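6-pyruvoyl tetrahydrobiopterin synthase (PDB 3LX3) belongs to the 6-pyruvoyl tetrahydropterin synthase family and binds zinc, in an assembly of six copies of one chain. Local coordinates at residues F30-G42 against L85-L98. Residues are numbered along the deposited sequence; the frame is centred on the assembly and turned at random.
Sequences FSFNCAHFIAFKG and LDHHFILPMYSDVL. With ZN (zinc ion), chain B.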
loop_
_atom_site.group_PDB
_atom_site.type_symbol
_atom_site.label_atom_id
_atom_site.label_comp_id
_atom_site.label_asym_id
_atom_site.label_seq_id
_atom_site.Cartn_x
_atom_site.Cartn_y
_atom_site.Cartn_z
ATOM N N PHE A 30 6.399 5.711 -12.329
ATOM C CA PHE A 30 7.789 5.541 -12.779
ATOM C C PHE A 30 7.874 4.053 -13.102
ATOM O O PHE A 30 8.581 3.251 -12.434
ATOM C CB PHE A 30 8.813 5.867 -11.694
ATOM C CG PHE A 30 8.683 7.229 -11.114
ATOM C CD1 PHE A 30 7.888 8.197 -11.721
ATOM C CD2 PHE A 30 9.359 7.538 -9.946
ATOM C CE1 PHE A 30 7.769 9.446 -11.166
ATOM C CE2 PHE A 30 9.238 8.791 -9.385
ATOM C CZ PHE A 30 8.440 9.739 -10.010
ATOM N N SER A 31 7.124 3.702 -14.124
ATOM C CA SER A 31 6.920 2.312 -14.514
ATOM C C SER A 31 7.276 2.089 -15.970
ATOM O O SER A 31 7.124 2.994 -16.813
ATOM C CB SER A 31 5.460 1.896 -14.305
ATOM O OG SER A 31 4.576 2.710 -15.061
ATOM N N PHE A 32 7.722 0.882 -16.267
ATOM C CA PHE A 32 7.880 0.436 -17.650
ATOM C C PHE A 32 7.352 -0.975 -17.731
ATOM O O PHE A 32 7.844 -1.873 -17.055
ATOM C CB PHE A 32 9.303 0.576 -18.234
ATOM C CG PHE A 32 10.449 0.099 -17.363
ATOM C CD1 PHE A 32 11.105 -1.101 -17.646
ATOM C CD2 PHE A 32 10.940 0.882 -16.309
ATOM C CE1 PHE A 32 12.225 -1.480 -16.898
ATOM C CE2 PHE A 32 11.984 0.444 -15.550
ATOM C CZ PHE A 32 12.625 -0.727 -15.842
ATOM N N ASN A 33 6.296 -1.145 -18.517
ATOM C CA ASN A 33 5.634 -2.399 -18.639
ATOM C C ASN A 33 6.167 -3.112 -19.862
ATOM O O ASN A 33 5.950 -2.679 -20.997
ATOM C CB ASN A 33 4.142 -2.126 -18.764
ATOM C CG ASN A 33 3.564 -1.387 -17.528
ATOM O OD1 ASN A 33 4.221 -1.211 -16.494
ATOM N ND2 ASN A 33 2.358 -0.874 -17.696
ATOM N N CYS A 34 6.969 -4.146 -19.599
ATOM C CA CYS A 34 7.843 -4.724 -20.600
ATOM C C CYS A 34 7.809 -6.244 -20.590
ATOM O O CYS A 34 7.527 -6.876 -19.555
ATOM C CB CYS A 34 9.308 -4.293 -20.386
ATOM S SG CYS A 34 9.576 -2.545 -20.743
ATOM N N ALA A 35 8.153 -6.816 -21.745
ATOM C CA ALA A 35 8.379 -8.233 -21.865
ATOM C C ALA A 35 9.892 -8.522 -21.770
ATOM O O ALA A 35 10.720 -7.688 -22.142
ATOM C CB ALA A 35 7.829 -8.738 -23.203
ATOM N N HIS A 36 10.247 -9.712 -21.277
ATOM C CA HIS A 36 11.637 -10.110 -21.198
ATOM C C HIS A 36 11.725 -11.620 -21.007
ATOM O O HIS A 36 10.723 -12.268 -20.746
ATOM C CB HIS A 36 12.374 -9.338 -20.079
ATOM C CG HIS A 36 12.357 -9.997 -18.733
ATOM N ND1 HIS A 36 13.523 -10.225 -18.028
ATOM C CD2 HIS A 36 11.343 -10.416 -17.944
ATOM C CE1 HIS A 36 13.214 -10.775 -16.862
ATOM N NE2 HIS A 36 11.900 -10.923 -16.785
ATOM N N PHE A 37 12.942 -12.125 -21.036
ATOM C CA PHE A 37 13.241 -13.413 -20.411
ATOM C C PHE A 37 14.722 -13.423 -20.042
ATOM O O PHE A 37 15.591 -12.960 -20.803
ATOM C CB PHE A 37 12.821 -14.635 -21.295
ATOM C CG PHE A 37 13.533 -14.753 -22.621
ATOM C CD1 PHE A 37 14.730 -15.446 -22.742
ATOM C CD2 PHE A 37 12.936 -14.250 -23.764
ATOM C CE1 PHE A 37 15.333 -15.609 -23.979
ATOM C CE2 PHE A 37 13.541 -14.382 -24.981
ATOM C CZ PHE A 37 14.744 -15.052 -25.082
ATOM N N ILE A 38 15.013 -14.026 -18.898
ATOM C CA ILE A 38 16.392 -14.262 -18.436
ATOM C C ILE A 38 16.998 -15.433 -19.192
ATOM O O ILE A 38 16.354 -16.473 -19.355
ATOM C CB ILE A 38 16.403 -14.637 -16.928
ATOM C CG1 ILE A 38 15.895 -13.477 -16.066
ATOM C CG2 ILE A 38 17.819 -15.126 -16.488
ATOM C CD1 ILE A 38 16.705 -12.211 -16.123
ATOM N N ALA A 39 18.232 -15.269 -19.661
ATOM C CA ALA A 39 19.030 -16.362 -20.180
ATOM C C ALA A 39 20.451 -16.177 -19.717
ATOM O O ALA A 39 21.010 -15.098 -19.832
ATOM C CB ALA A 39 18.997 -16.390 -21.741
ATOM N N PHE A 40 21.041 -17.248 -19.204
ATOM C CA PHE A 40 22.477 -17.293 -18.879
ATOM C C PHE A 40 22.975 -18.719 -19.120
ATOM O O PHE A 40 22.230 -19.540 -19.592
ATOM C CB PHE A 40 22.791 -16.766 -17.444
ATOM C CG PHE A 40 22.031 -17.413 -16.322
ATOM C CD1 PHE A 40 22.454 -18.619 -15.751
ATOM C CD2 PHE A 40 20.972 -16.737 -15.729
ATOM C CE1 PHE A 40 21.788 -19.177 -14.658
ATOM C CE2 PHE A 40 20.308 -17.296 -14.634
ATOM C CZ PHE A 40 20.722 -18.529 -14.116
ATOM N N LYS A 41 24.238 -19.016 -18.851
ATOM C CA LYS A 41 24.783 -20.331 -19.202
ATOM C C LYS A 41 24.046 -21.408 -18.450
ATOM O O LYS A 41 23.980 -21.386 -17.221
ATOM C CB LYS A 41 26.288 -20.392 -18.876
ATOM C CG LYS A 41 27.158 -19.606 -19.829
ATOM C CD LYS A 41 27.199 -20.275 -21.204
ATOM C CE LYS A 41 28.090 -19.533 -22.199
ATOM N NZ LYS A 41 27.897 -20.154 -23.564
ATOM N N GLY A 42 23.447 -22.317 -19.198
ATOM C CA GLY A 42 22.652 -23.400 -18.641
ATOM C C GLY A 42 21.211 -23.119 -18.242
ATOM O O GLY A 42 20.552 -23.991 -17.684
ATOM N N LEU A 85 11.705 2.850 -22.149
ATOM C CA LEU A 85 11.635 1.394 -22.029
ATOM C C LEU A 85 10.223 0.846 -22.171
ATOM O O LEU A 85 9.988 -0.231 -22.755
ATOM C CB LEU A 85 12.194 0.966 -20.690
ATOM C CG LEU A 85 13.658 1.325 -20.414
ATOM C CD1 LEU A 85 13.964 1.273 -18.915
ATOM C CD2 LEU A 85 14.477 0.360 -21.166
ATOM N N ASP A 86 9.266 1.589 -21.639
ATOM C CA ASP A 86 7.893 1.127 -21.512
ATOM C C ASP A 86 7.311 0.602 -22.815
ATOM O O ASP A 86 7.523 1.186 -23.890
ATOM C CB ASP A 86 7.032 2.297 -21.034
ATOM C CG ASP A 86 5.580 1.922 -20.792
ATOM O OD1 ASP A 86 4.687 2.605 -21.374
ATOM O OD2 ASP A 86 5.274 0.955 -20.080
ATOM N N HIS A 87 6.561 -0.501 -22.706
ATOM C CA HIS A 87 5.776 -1.052 -23.818
ATOM C C HIS A 87 6.655 -1.656 -24.889
ATOM O O HIS A 87 6.400 -1.549 -26.060
ATOM C CB HIS A 87 4.785 -0.071 -24.448
ATOM C CG HIS A 87 3.395 -0.303 -23.994
ATOM N ND1 HIS A 87 2.388 -0.724 -24.833
ATOM C CD2 HIS A 87 2.865 -0.247 -22.750
ATOM C CE1 HIS A 87 1.281 -0.871 -24.130
ATOM N NE2 HIS A 87 1.541 -0.589 -22.868
ATOM N N HIS A 88 7.697 -2.337 -24.480
ATOM C CA HIS A 88 8.566 -3.081 -25.388
ATOM C C HIS A 88 9.065 -4.364 -24.773
ATOM O O HIS A 88 8.979 -4.597 -23.552
ATOM C CB HIS A 88 9.858 -2.273 -25.681
ATOM C CG HIS A 88 9.632 -1.012 -26.398
ATOM N ND1 HIS A 88 9.484 0.184 -25.733
ATOM C CD2 HIS A 88 9.529 -0.734 -27.714
ATOM C CE1 HIS A 88 9.308 1.152 -26.615
ATOM N NE2 HIS A 88 9.335 0.628 -27.829
ATOM N N PHE A 89 9.652 -5.199 -25.623
ATOM C CA PHE A 89 10.499 -6.290 -25.215
ATOM C C PHE A 89 11.909 -5.765 -24.922
ATOM O O PHE A 89 12.493 -5.088 -25.792
ATOM C CB PHE A 89 10.552 -7.410 -26.274
ATOM C CG PHE A 89 11.515 -8.512 -25.950
ATOM C CD1 PHE A 89 11.165 -9.540 -25.122
ATOM C CD2 PHE A 89 12.793 -8.548 -26.524
ATOM C CE1 PHE A 89 12.020 -10.532 -24.839
ATOM C CE2 PHE A 89 13.665 -9.551 -26.247
ATOM C CZ PHE A 89 13.307 -10.544 -25.400
ATOM N N ILE A 90 12.462 -6.086 -23.754
ATOM C CA ILE A 90 13.811 -5.678 -23.396
ATOM C C ILE A 90 14.815 -6.650 -23.968
ATOM O O ILE A 90 14.860 -7.820 -23.576
ATOM C CB ILE A 90 13.973 -5.575 -21.878
ATOM C CG1 ILE A 90 13.043 -4.472 -21.340
ATOM C CG2 ILE A 90 15.430 -5.293 -21.527
ATOM C CD1 ILE A 90 12.952 -4.497 -19.809
ATOM N N LEU A 91 15.633 -6.173 -24.906
ATOM C CA LEU A 91 16.568 -7.028 -25.646
ATOM C C LEU A 91 17.984 -6.753 -25.138
ATOM O O LEU A 91 18.526 -5.680 -25.389
ATOM C CB LEU A 91 16.465 -6.777 -27.152
ATOM C CG LEU A 91 17.282 -7.654 -28.082
ATOM C CD1 LEU A 91 17.023 -9.075 -27.885
ATOM C CD2 LEU A 91 16.962 -7.216 -29.549
ATOM N N PRO A 92 18.573 -7.729 -24.424
ATOM C CA PRO A 92 19.926 -7.534 -23.923
ATOM C C PRO A 92 20.928 -7.791 -24.987
ATOM O O PRO A 92 21.280 -8.965 -25.227
ATOM C CB PRO A 92 20.007 -8.573 -22.783
ATOM C CG PRO A 92 19.105 -9.599 -23.126
ATOM C CD PRO A 92 18.009 -9.012 -23.974
ATOM N N MET A 93 21.470 -6.713 -25.524
ATOM C CA MET A 93 22.270 -6.765 -26.747
ATOM C C MET A 93 23.686 -7.370 -26.534
ATOM O O MET A 93 24.326 -7.801 -27.529
ATOM C CB MET A 93 22.209 -5.387 -27.436
ATOM C CG MET A 93 23.010 -4.348 -26.736
ATOM S SD MET A 93 22.680 -2.531 -26.994
ATOM C CE MET A 93 23.810 -2.196 -28.360
ATOM N N TYR A 94 24.153 -7.515 -25.291
ATOM C CA TYR A 94 25.437 -8.119 -25.013
ATOM C C TYR A 94 25.411 -9.542 -24.422
ATOM O O TYR A 94 26.385 -10.014 -23.882
ATOM C CB TYR A 94 26.220 -7.201 -24.134
ATOM C CG TYR A 94 26.533 -5.842 -24.691
ATOM C CD1 TYR A 94 26.707 -5.633 -26.046
ATOM C CD2 TYR A 94 26.676 -4.753 -23.863
ATOM C CE1 TYR A 94 27.094 -4.375 -26.530
ATOM C CE2 TYR A 94 27.040 -3.523 -24.355
ATOM C CZ TYR A 94 27.228 -3.321 -25.679
ATOM O OH TYR A 94 27.606 -2.117 -26.219
ATOM N N SER A 95 24.308 -10.240 -24.577
ATOM C CA SER A 95 24.191 -11.583 -24.032
ATOM C C SER A 95 25.127 -12.542 -24.722
ATOM O O SER A 95 25.170 -12.592 -25.968
ATOM C CB SER A 95 22.778 -12.112 -24.245
ATOM O OG SER A 95 22.668 -13.440 -23.730
ATOM N N ASP A 96 25.790 -13.365 -23.923
ATOM C CA ASP A 96 26.699 -14.354 -24.452
ATOM C C ASP A 96 26.017 -15.683 -24.716
ATOM O O ASP A 96 26.674 -16.621 -25.190
ATOM C CB ASP A 96 27.892 -14.543 -23.500
ATOM C CG ASP A 96 27.496 -14.990 -22.091
ATOM O OD1 ASP A 96 26.342 -14.818 -21.645
ATOM O OD2 ASP A 96 28.403 -15.496 -21.389
ATOM N N VAL A 97 24.715 -15.778 -24.461
ATOM C CA VAL A 97 23.970 -17.019 -24.681
ATOM C C VAL A 97 22.805 -16.869 -25.640
ATOM O O VAL A 97 21.996 -17.782 -25.795
ATOM C CB VAL A 97 23.474 -17.629 -23.360
ATOM C CG1 VAL A 97 24.629 -18.024 -22.459
ATOM C CG2 VAL A 97 22.537 -16.682 -22.613
ATOM N N LEU A 98 22.654 -15.691 -26.247
ATOM C CA LEU A 98 21.625 -15.457 -27.241
ATOM C C LEU A 98 22.281 -15.081 -28.544
ATOM O O LEU A 98 23.273 -14.327 -28.548
ATOM C CB LEU A 98 20.673 -14.323 -26.855
ATOM C CG LEU A 98 19.961 -14.481 -25.527
ATOM C CD1 LEU A 98 19.172 -13.193 -25.213
ATOM C CD2 LEU A 98 19.084 -15.702 -25.537
HETATM ZN ZN ZN B . 10.941 -11.846 -15.151
HETATM O O HOH W 1 3.651 2.340 -17.862
HETATM O O HOH W 2 1.081 -0.539 -20.292
HETATM O O HOH W 3 15.012 -10.179 -22.189
HETATM O O HOH W 4 21.000 -12.953 -21.584
HETATM O O HOH W 5 12.492 -13.176 -14.985
HETATM O O HOH W 6 10.318 -12.931 -13.363
#
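Asp-86 OD2 accepts the backbone N-H of Asn-33 in a nearly straight bond (2.8 Å, 175°) through its anti lone pair. The carboxylate swings out to this N-H because CG stands anti to the backbone N of Asp-86 (chi1 -177°), and, in one of the two conformers of Ser-31, a water joins the same OD2 to Ser-31 OG. Asn-33 O then takes His-87 N in a clearly bent bond, and a second water links Asn-33 ND2 with His-87 NE2. Ala-35 grips segment 85-98 twice, its N giving to His-88 O at 3.0 Å and its O receiving Ile-90 N at 2.9 Å, while a third water connects Phe-37 N to Ile-90 O. Beside these bonds, Leu-85 CD1 sits over the centre of the Phe-32 ring, 3.7 Å from its centroid, and Ile-90 CD1 meets both the edge of that ring and Cys-34 CB. Farther along, the rings of Phe-37 and Phe-89 meet obliquely, planes at 43°. Ala-39 CB packs against Val-97 CG2 at 3.7 Å and Leu-98 CD2, and the bent Lys-41 chain lays its CD on Val-97 CG1. His-36 turns its ring from this seam to bind zinc through NE2, with His-48 and His-50; Ser-132 OG is hydrogen-bonded to its ND1. His-87 stacks on His-48 of a second subunit. A short strand after helix 71-85 thus bridges at Ala-35 and Phe-89 to the strand carrying a ligand of the family's three-histidine zinc site.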